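Long-range contacts in cellulase (PDB 6XSO), which probably hydrolyses internal beta-1,4-glycosidic bonds of cellulose, xylan and related plant polysaccharides, as a broad-specificity GH5_4 endoglucanase: residues F68-K72 and Y109-M115; A202-I206 and V231-A235. The contacts are given in a common frame with arbitrary orientation. Residue numbers count along the deposited sequence, not the author numbering.

Contact 1 (F68-K72 and Y109-M115); sequences FKMMK and YVVAQDM
Residues 68-72 are helical, with Lys72 N hydrogen-bonded to Phe68 O at 2.9 Å. The partner 109-115 begins as helix and includes a type I beta turn from Val111 to Asp114. Asp114 has positive phi (58°), and Met115 is extended. Phe68 CA is 5.9 Å from Val110 CA, and Lys69 CA is 6.1 Å from Gln113 CA. Phe68 (chi1 m) points toward the partner. Val110 CG2 sits over the face of the Phe68 ring, 3.8 Å from its centroid, a CH-pi contact. Phe68 CD2 meets Tyr109 CB at 3.6 Å, and Phe68 CB meets Met115 CE at 3.8 Å. The Gln113 amide packs against the base of Lys69, with Gln113 CD 3.5 Å from Lys69 CA. Lys72 bends at chi2 (p), so that Lys72 NZ donates to Gln113 O at 3.0 Å. This ties the turn to the first helix. Successive outer helices of a TIM barrel meet here, 66-73 and 97-111. Ile79 of strand 78-81 touches Phe68, Val110 and Met115.

Contact 2 (A202-I206 and V231-A235); sequences AYNAI and VNTYA
Tyr234 and Ile206 carry most of this buried contact, with Tyr203 third. Residues 202-206 form regular helix, with Ile206 N hydrogen-bonded to Ala202 O at 2.9 Å. Residues 231-232 belong to a strand, and the chain then runs on as loop. Thr233 remains extended (phi/psi -72/165), Tyr234 is at -42/123, and Ala235 has positive phi (61°). The nearest CA atoms are those of Ile206 and Tyr234, 6.4 Å apart. Tyr234 (chi1 t, chi2 -88°) points toward the helix. Tyr234 CE2 is 4.2 Å from Ala202 CB. Ile206 (m, m) also points across, placing Ile206 CD1 3.7 Å from Tyr234 CA. Ile206 CG1 lies at the Tyr234 ring edge, 4.2 Å from Tyr234 CB. Ile206 CG2 approaches Asn232 O at 4.0 Å. Tyr203 (chi1 m) brings Tyr203 CE1 to 3.7 Å from Tyr234 CB. The two tyrosine rings are oblique, with centroids 5.9 Å apart and planes at 71°. No hydrogen bond joins the segments; the side-chain contacts between them are apolar. Tyr234 OH instead hydrogen-bonds to Ser182 O, and Tyr203 OH to Ala186 N. Helix 196-219 and strand 229-232 are the second half of the beta-alpha-beta unit 168-171, 196-219, 229-232 of this TIM barrel. The helix packs on the C-terminal end of the strand and the loop after it. Strand 264-270 flanks that strand, and Pro250 of helix 249-252 touches both tyrosines.

In the fold
From the N terminus, the chain passes strand 31-34 and reaches helix 66-73, where contact 1 opens. It runs through strand 78-81 and helix 97-111, and contact 1 closes just before strand 116-119. The loop thus spans one strand and joins two successive outer helices. Strand 116-119, helix 140-161 and strand 168-171 follow before contact 2 opens on helix 196-219. Contact 2 closes at the end of strand 229-232 and in the loop after it, so the helix is joined to the next strand of the barrel. The contacts are in series, neither nested nor crossed. The centres of contact 1 and contact 2 are 31 Å apart, on opposite sides of the chain's centre. The nearest atoms of contact 1 and contact 2 are about 17 Å apart.

Contact 1 (F68-K72 and Y109-M115)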
ATOM      1  N   PHE A  68     -17.573  -3.072   4.281  1.00 22.20           N
ATOM      2  CA  PHE A  68     -17.214  -2.770   2.900  1.00 22.18           C
ATOM      3  C   PHE A  68     -18.434  -2.448   2.048  1.00 22.03           C
ATOM      4  O   PHE A  68     -18.311  -1.668   1.097  1.00 23.19           O
ATOM      5  CB  PHE A  68     -16.334  -3.881   2.342  1.00 21.88           C
ATOM      6  CG  PHE A  68     -15.054  -4.054   3.125  1.00 23.03           C
ATOM      7  CD1 PHE A  68     -14.143  -3.013   3.228  1.00 24.85           C
ATOM      8  CD2 PHE A  68     -14.812  -5.218   3.823  1.00 24.74           C
ATOM      9  CE1 PHE A  68     -12.982  -3.164   3.972  1.00 23.56           C
ATOM     10  CE2 PHE A  68     -13.652  -5.366   4.569  1.00 23.50           C
ATOM     11  CZ  PHE A  68     -12.748  -4.340   4.643  1.00 22.92           C
ATOM     12  N   LYS A  69     -19.595  -3.023   2.365  1.00 21.61           N
ATOM     13  CA  LYS A  69     -20.843  -2.557   1.759  1.00 19.73           C
ATOM     14  C   LYS A  69     -21.019  -1.071   2.012  1.00 24.06           C
ATOM     15  O   LYS A  69     -21.350  -0.307   1.097  1.00 22.16           O
ATOM     16  CB  LYS A  69     -22.013  -3.351   2.326  1.00 23.12           C
ATOM     17  CG  LYS A  69     -23.410  -2.951   1.796  1.00 24.73           C
ATOM     18  CD  LYS A  69     -24.511  -3.836   2.418  1.00 26.80           C
ATOM     19  CE  LYS A  69     -25.916  -3.485   1.908  1.00 28.52           C
ATOM     20  NZ  LYS A  69     -26.269  -2.115   2.345  1.00 27.26           N
ATOM     21  N   MET A  70     -20.755  -0.637   3.243  1.00 22.43           N
ATOM     22  CA  MET A  70     -20.880   0.777   3.587  1.00 23.36           C
ATOM     23  C   MET A  70     -19.883   1.627   2.806  1.00 21.92           C
ATOM     24  O   MET A  70     -20.237   2.685   2.271  1.00 22.60           O
ATOM     25  CB  MET A  70     -20.667   0.953   5.095  1.00 23.36           C
ATOM     26  CG  MET A  70     -20.906   2.376   5.576  1.00 23.63           C
ATOM     27  SD  MET A  70     -20.585   2.568   7.341  1.00 25.67           S
ATOM     28  CE  MET A  70     -18.801   2.543   7.383  1.00 23.46           C
ATOM     29  N   MET A  71     -18.621   1.190   2.744  1.00 22.85           N
ATOM     30  CA  MET A  71     -17.614   1.935   1.991  1.00 20.25           C
ATOM     31  C   MET A  71     -18.014   2.063   0.526  1.00 22.36           C
ATOM     32  O   MET A  71     -17.930   3.148  -0.065  1.00 21.74           O
ATOM     33  CB  MET A  71     -16.257   1.231   2.114  1.00 21.88           C
ATOM     34  CG  MET A  71     -15.627   1.377   3.479  1.00 22.83           C
ATOM     35  SD  MET A  71     -14.967   3.042   3.709  1.00 24.34           S
ATOM     36  CE  MET A  71     -14.663   3.017   5.480  1.00 24.78           C
ATOM     37  N   LYS A  72     -18.457   0.963  -0.076  1.00 20.85           N
ATOM     38  CA  LYS A  72     -18.874   0.995  -1.473  1.00 22.53           C
ATOM     39  C   LYS A  72     -20.021   1.979  -1.689  1.00 22.19           C
ATOM     40  O   LYS A  72     -20.019   2.753  -2.657  1.00 24.38           O
ATOM     41  CB  LYS A  72     -19.292  -0.411  -1.907  1.00 23.47           C
ATOM     42  CG  LYS A  72     -19.899  -0.486  -3.288  1.00 27.86           C
ATOM     43  CD  LYS A  72     -18.888  -0.376  -4.393  1.00 33.08           C
ATOM     44  CE  LYS A  72     -19.556  -0.536  -5.758  1.00 44.58           C
ATOM     45  NZ  LYS A  72     -20.550  -1.663  -5.803  1.00 45.45           N
ATOM     46  N   TYR A 109     -14.529 -10.249   1.468  1.00 22.68           N
ATOM     47  CA  TYR A 109     -15.476  -9.219   1.880  1.00 22.09           C
ATOM     48  C   TYR A 109     -15.386  -8.014   0.951  1.00 23.14           C
ATOM     49  O   TYR A 109     -16.394  -7.346   0.671  1.00 24.45           O
ATOM     50  CB  TYR A 109     -15.149  -8.712   3.286  1.00 24.74           C
ATOM     51  CG  TYR A 109     -15.236  -9.678   4.441  1.00 24.20           C
ATOM     52  CD1 TYR A 109     -15.928 -10.877   4.354  1.00 25.34           C
ATOM     53  CD2 TYR A 109     -14.644  -9.350   5.649  1.00 27.62           C
ATOM     54  CE1 TYR A 109     -15.996 -11.740   5.446  1.00 28.51           C
ATOM     55  CE2 TYR A 109     -14.713 -10.191   6.739  1.00 26.08           C
ATOM     56  CZ  TYR A 109     -15.366 -11.391   6.629  1.00 26.49           C
ATOM     57  OH  TYR A 109     -15.427 -12.248   7.718  1.00 29.50           O
ATOM     58  N   VAL A 110     -14.169  -7.684   0.514  1.00 22.20           N
ATOM     59  CA  VAL A 110     -13.958  -6.514  -0.327  1.00 20.58           C
ATOM     60  C   VAL A 110     -14.466  -6.761  -1.739  1.00 23.21           C
ATOM     61  O   VAL A 110     -15.241  -5.970  -2.294  1.00 23.15           O
ATOM     62  CB  VAL A 110     -12.468  -6.130  -0.336  1.00 18.93           C
ATOM     63  CG1 VAL A 110     -12.226  -5.034  -1.345  1.00 21.53           C
ATOM     64  CG2 VAL A 110     -11.991  -5.721   1.055  1.00 22.03           C
ATOM     65  N   VAL A 111     -14.044  -7.869  -2.348  1.00 22.82           N
ATOM     66  CA  VAL A 111     -14.406  -8.103  -3.738  1.00 23.34           C
ATOM     67  C   VAL A 111     -15.882  -8.451  -3.877  1.00 24.51           C
ATOM     68  O   VAL A 111     -16.442  -8.326  -4.976  1.00 26.32           O
ATOM     69  CB  VAL A 111     -13.463  -9.123  -4.412  1.00 23.90           C
ATOM     70  CG1 VAL A 111     -12.014  -8.627  -4.381  1.00 24.69           C
ATOM     71  CG2 VAL A 111     -13.594 -10.475  -3.780  1.00 25.52           C
ATOM     72  N   ALA A 112     -16.545  -8.849  -2.783  1.00 24.54           N
ATOM     73  CA  ALA A 112     -17.987  -9.052  -2.817  1.00 25.35           C
ATOM     74  C   ALA A 112     -18.732  -7.783  -3.184  1.00 25.92           C
ATOM     75  O   ALA A 112     -19.862  -7.873  -3.675  1.00 28.01           O
ATOM     76  CB  ALA A 112     -18.480  -9.519  -1.451  1.00 26.40           C
ATOM     77  N   GLN A 113     -18.121  -6.621  -2.955  1.00 24.31           N
ATOM     78  CA  GLN A 113     -18.706  -5.330  -3.279  1.00 25.40           C
ATOM     79  C   GLN A 113     -18.250  -4.825  -4.633  1.00 24.57           C
ATOM     80  O   GLN A 113     -18.502  -3.666  -4.971  1.00 26.88           O
ATOM     81  CB  GLN A 113     -18.367  -4.304  -2.202  1.00 22.40           C
ATOM     82  CG  GLN A 113     -18.830  -4.739  -0.822  1.00 26.43           C
ATOM     83  CD  GLN A 113     -20.355  -4.956  -0.741  1.00 29.83           C
ATOM     84  OE1 GLN A 113     -21.132  -4.326  -1.461  1.00 35.27           O
ATOM     85  NE2 GLN A 113     -20.772  -5.828   0.160  1.00 37.02           N
ATOM     86  N   ASP A 114     -17.580  -5.664  -5.407  1.00 25.52           N
ATOM     87  CA  ASP A 114     -17.013  -5.284  -6.695  1.00 28.46           C
ATOM     88  C   ASP A 114     -16.030  -4.125  -6.558  1.00 27.67           C
ATOM     89  O   ASP A 114     -15.861  -3.316  -7.476  1.00 33.77           O
ATOM     90  CB  ASP A 114     -18.087  -4.997  -7.742  1.00 34.27           C
ATOM     91  CG  ASP A 114     -17.578  -5.238  -9.144  1.00 48.05           C
ATOM     92  OD1 ASP A 114     -16.928  -6.287  -9.370  1.00 52.43           O
ATOM     93  OD2 ASP A 114     -17.812  -4.372 -10.011  1.00 65.74           O
ATOM     94  N   MET A 115     -15.369  -4.045  -5.410  1.00 23.59           N
ATOM     95  CA  MET A 115     -14.253  -3.133  -5.244  1.00 21.38           C
ATOM     96  C   MET A 115     -12.943  -3.866  -5.518  1.00 22.23           C
ATOM     97  O   MET A 115     -12.844  -5.085  -5.365  1.00 23.54           O
ATOM     98  CB  MET A 115     -14.218  -2.558  -3.821  1.00 21.61           C
ATOM     99  CG  MET A 115     -15.367  -1.553  -3.531  1.00 23.07           C
ATOM    100  SD  MET A 115     -15.210  -0.671  -1.944  1.00 25.46           S
ATOM    101  CE  MET A 115     -15.590  -2.019  -0.868  1.00 23.04           C
TER

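Contact 2 (A202-I206 and V231-A235)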
ATOM      1  N   ALA A 202      20.990   0.194  -0.655  1.00 20.87           N
ATOM      2  CA  ALA A 202      19.556   0.249  -0.400  1.00 20.55           C
ATOM      3  C   ALA A 202      18.758   0.160  -1.688  1.00 19.06           C
ATOM      4  O   ALA A 202      17.788  -0.602  -1.767  1.00 20.32           O
ATOM      5  CB  ALA A 202      19.248   1.542   0.341  1.00 18.97           C
ATOM      6  N   TYR A 203      19.167   0.900  -2.721  1.00 21.03           N
ATOM      7  CA  TYR A 203      18.425   0.835  -3.982  1.00 21.74           C
ATOM      8  C   TYR A 203      18.644  -0.492  -4.693  1.00 21.39           C
ATOM      9  O   TYR A 203      17.715  -1.016  -5.314  1.00 21.92           O
ATOM     10  CB  TYR A 203      18.717   2.062  -4.853  1.00 21.46           C
ATOM     11  CG  TYR A 203      18.335   3.345  -4.144  1.00 20.53           C
ATOM     12  CD1 TYR A 203      17.036   3.566  -3.696  1.00 21.08           C
ATOM     13  CD2 TYR A 203      19.258   4.330  -3.909  1.00 21.11           C
ATOM     14  CE1 TYR A 203      16.697   4.724  -3.032  1.00 19.57           C
ATOM     15  CE2 TYR A 203      18.918   5.494  -3.246  1.00 20.00           C
ATOM     16  CZ  TYR A 203      17.632   5.687  -2.799  1.00 19.18           C
ATOM     17  OH  TYR A 203      17.279   6.833  -2.123  1.00 21.74           O
ATOM     18  N   ASN A 204      19.838  -1.084  -4.581  1.00 20.76           N
ATOM     19  CA  ASN A 204      20.012  -2.438  -5.097  1.00 20.61           C
ATOM     20  C   ASN A 204      19.060  -3.415  -4.406  1.00 20.88           C
ATOM     21  O   ASN A 204      18.511  -4.323  -5.049  1.00 21.61           O
ATOM     22  CB  ASN A 204      21.450  -2.905  -4.883  1.00 20.88           C
ATOM     23  CG  ASN A 204      22.427  -2.305  -5.883  1.00 23.27           C
ATOM     24  OD1 ASN A 204      22.048  -1.579  -6.808  1.00 27.25           O
ATOM     25  ND2 ASN A 204      23.712  -2.598  -5.690  1.00 22.04           N
ATOM     26  N   ALA A 205      18.888  -3.269  -3.086  1.00 20.47           N
ATOM     27  CA  ALA A 205      17.995  -4.156  -2.335  1.00 20.25           C
ATOM     28  C   ALA A 205      16.530  -3.943  -2.717  1.00 21.77           C
ATOM     29  O   ALA A 205      15.795  -4.912  -2.922  1.00 20.96           O
ATOM     30  CB  ALA A 205      18.179  -3.945  -0.833  1.00 22.63           C
ATOM     31  N   ILE A 206      16.089  -2.679  -2.785  1.00 19.56           N
ATOM     32  CA  ILE A 206      14.732  -2.390  -3.249  1.00 19.91           C
ATOM     33  C   ILE A 206      14.498  -3.069  -4.587  1.00 20.91           C
ATOM     34  O   ILE A 206      13.487  -3.746  -4.799  1.00 20.52           O
ATOM     35  CB  ILE A 206      14.497  -0.870  -3.347  1.00 18.77           C
ATOM     36  CG1 ILE A 206      14.430  -0.236  -1.956  1.00 21.71           C
ATOM     37  CG2 ILE A 206      13.215  -0.609  -4.180  1.00 20.76           C
ATOM     38  CD1 ILE A 206      13.174  -0.522  -1.193  1.00 22.55           C
ATOM     39  N   VAL A 231       4.860  -2.365  -7.090  1.00 19.69           N
ATOM     40  CA  VAL A 231       6.145  -2.293  -6.398  1.00 20.02           C
ATOM     41  C   VAL A 231       6.281  -0.895  -5.797  1.00 19.73           C
ATOM     42  O   VAL A 231       5.873   0.099  -6.416  1.00 19.84           O
ATOM     43  CB  VAL A 231       7.349  -2.639  -7.305  1.00 20.41           C
ATOM     44  CG1 VAL A 231       7.272  -4.088  -7.730  1.00 22.14           C
ATOM     45  CG2 VAL A 231       7.428  -1.725  -8.500  1.00 22.81           C
ATOM     46  N   ASN A 232       6.816  -0.824  -4.577  1.00 18.42           N
ATOM     47  CA  ASN A 232       6.925   0.427  -3.844  1.00 18.38           C
ATOM     48  C   ASN A 232       8.345   0.996  -3.914  1.00 19.22           C
ATOM     49  O   ASN A 232       9.342   0.276  -4.024  1.00 18.84           O
ATOM     50  CB  ASN A 232       6.504   0.255  -2.379  1.00 19.30           C
ATOM     51  CG  ASN A 232       5.024  -0.054  -2.215  1.00 20.27           C
ATOM     52  OD1 ASN A 232       4.367  -0.516  -3.133  1.00 19.56           O
ATOM     53  ND2 ASN A 232       4.503   0.202  -1.024  1.00 18.94           N
ATOM     54  N   THR A 233       8.428   2.315  -3.849  1.00 19.01           N
ATOM     55  CA  THR A 233       9.731   2.944  -3.757  1.00 19.37           C
ATOM     56  C   THR A 233      10.329   2.715  -2.369  1.00 19.28           C
ATOM     57  O   THR A 233       9.625   2.344  -1.417  1.00 18.64           O
ATOM     58  CB  THR A 233       9.575   4.445  -3.957  1.00 18.12           C
ATOM     59  OG1 THR A 233       8.629   4.923  -3.000  1.00 17.76           O
ATOM     60  CG2 THR A 233       9.101   4.778  -5.359  1.00 18.96           C
ATOM     61  N   TYR A 234      11.635   2.965  -2.251  1.00 19.52           N
ATOM     62  CA  TYR A 234      12.309   3.084  -0.965  1.00 19.62           C
ATOM     63  C   TYR A 234      11.450   3.885   0.001  1.00 17.86           C
ATOM     64  O   TYR A 234      11.080   5.021  -0.298  1.00 18.25           O
ATOM     65  CB  TYR A 234      13.709   3.778  -1.126  1.00 19.58           C
ATOM     66  CG  TYR A 234      14.366   3.920   0.226  1.00 19.09           C
ATOM     67  CD1 TYR A 234      14.133   5.012   1.023  1.00 17.49           C
ATOM     68  CD2 TYR A 234      15.174   2.902   0.739  1.00 18.33           C
ATOM     69  CE1 TYR A 234      14.661   5.091   2.311  1.00 20.03           C
ATOM     70  CE2 TYR A 234      15.703   2.989   2.000  1.00 18.47           C
ATOM     71  CZ  TYR A 234      15.437   4.079   2.780  1.00 19.68           C
ATOM     72  OH  TYR A 234      15.966   4.129   4.049  1.00 20.93           O
ATOM     73  N   ALA A 235      11.123   3.305   1.162  1.00 19.28           N
ATOM     74  CA  ALA A 235      10.343   3.933   2.232  1.00 17.57           C
ATOM     75  C   ALA A 235       8.927   4.342   1.809  1.00 16.81           C
ATOM     76  O   ALA A 235       8.226   5.037   2.570  1.00 19.02           O
ATOM     77  CB  ALA A 235      11.059   5.134   2.868  1.00 19.75           C
TER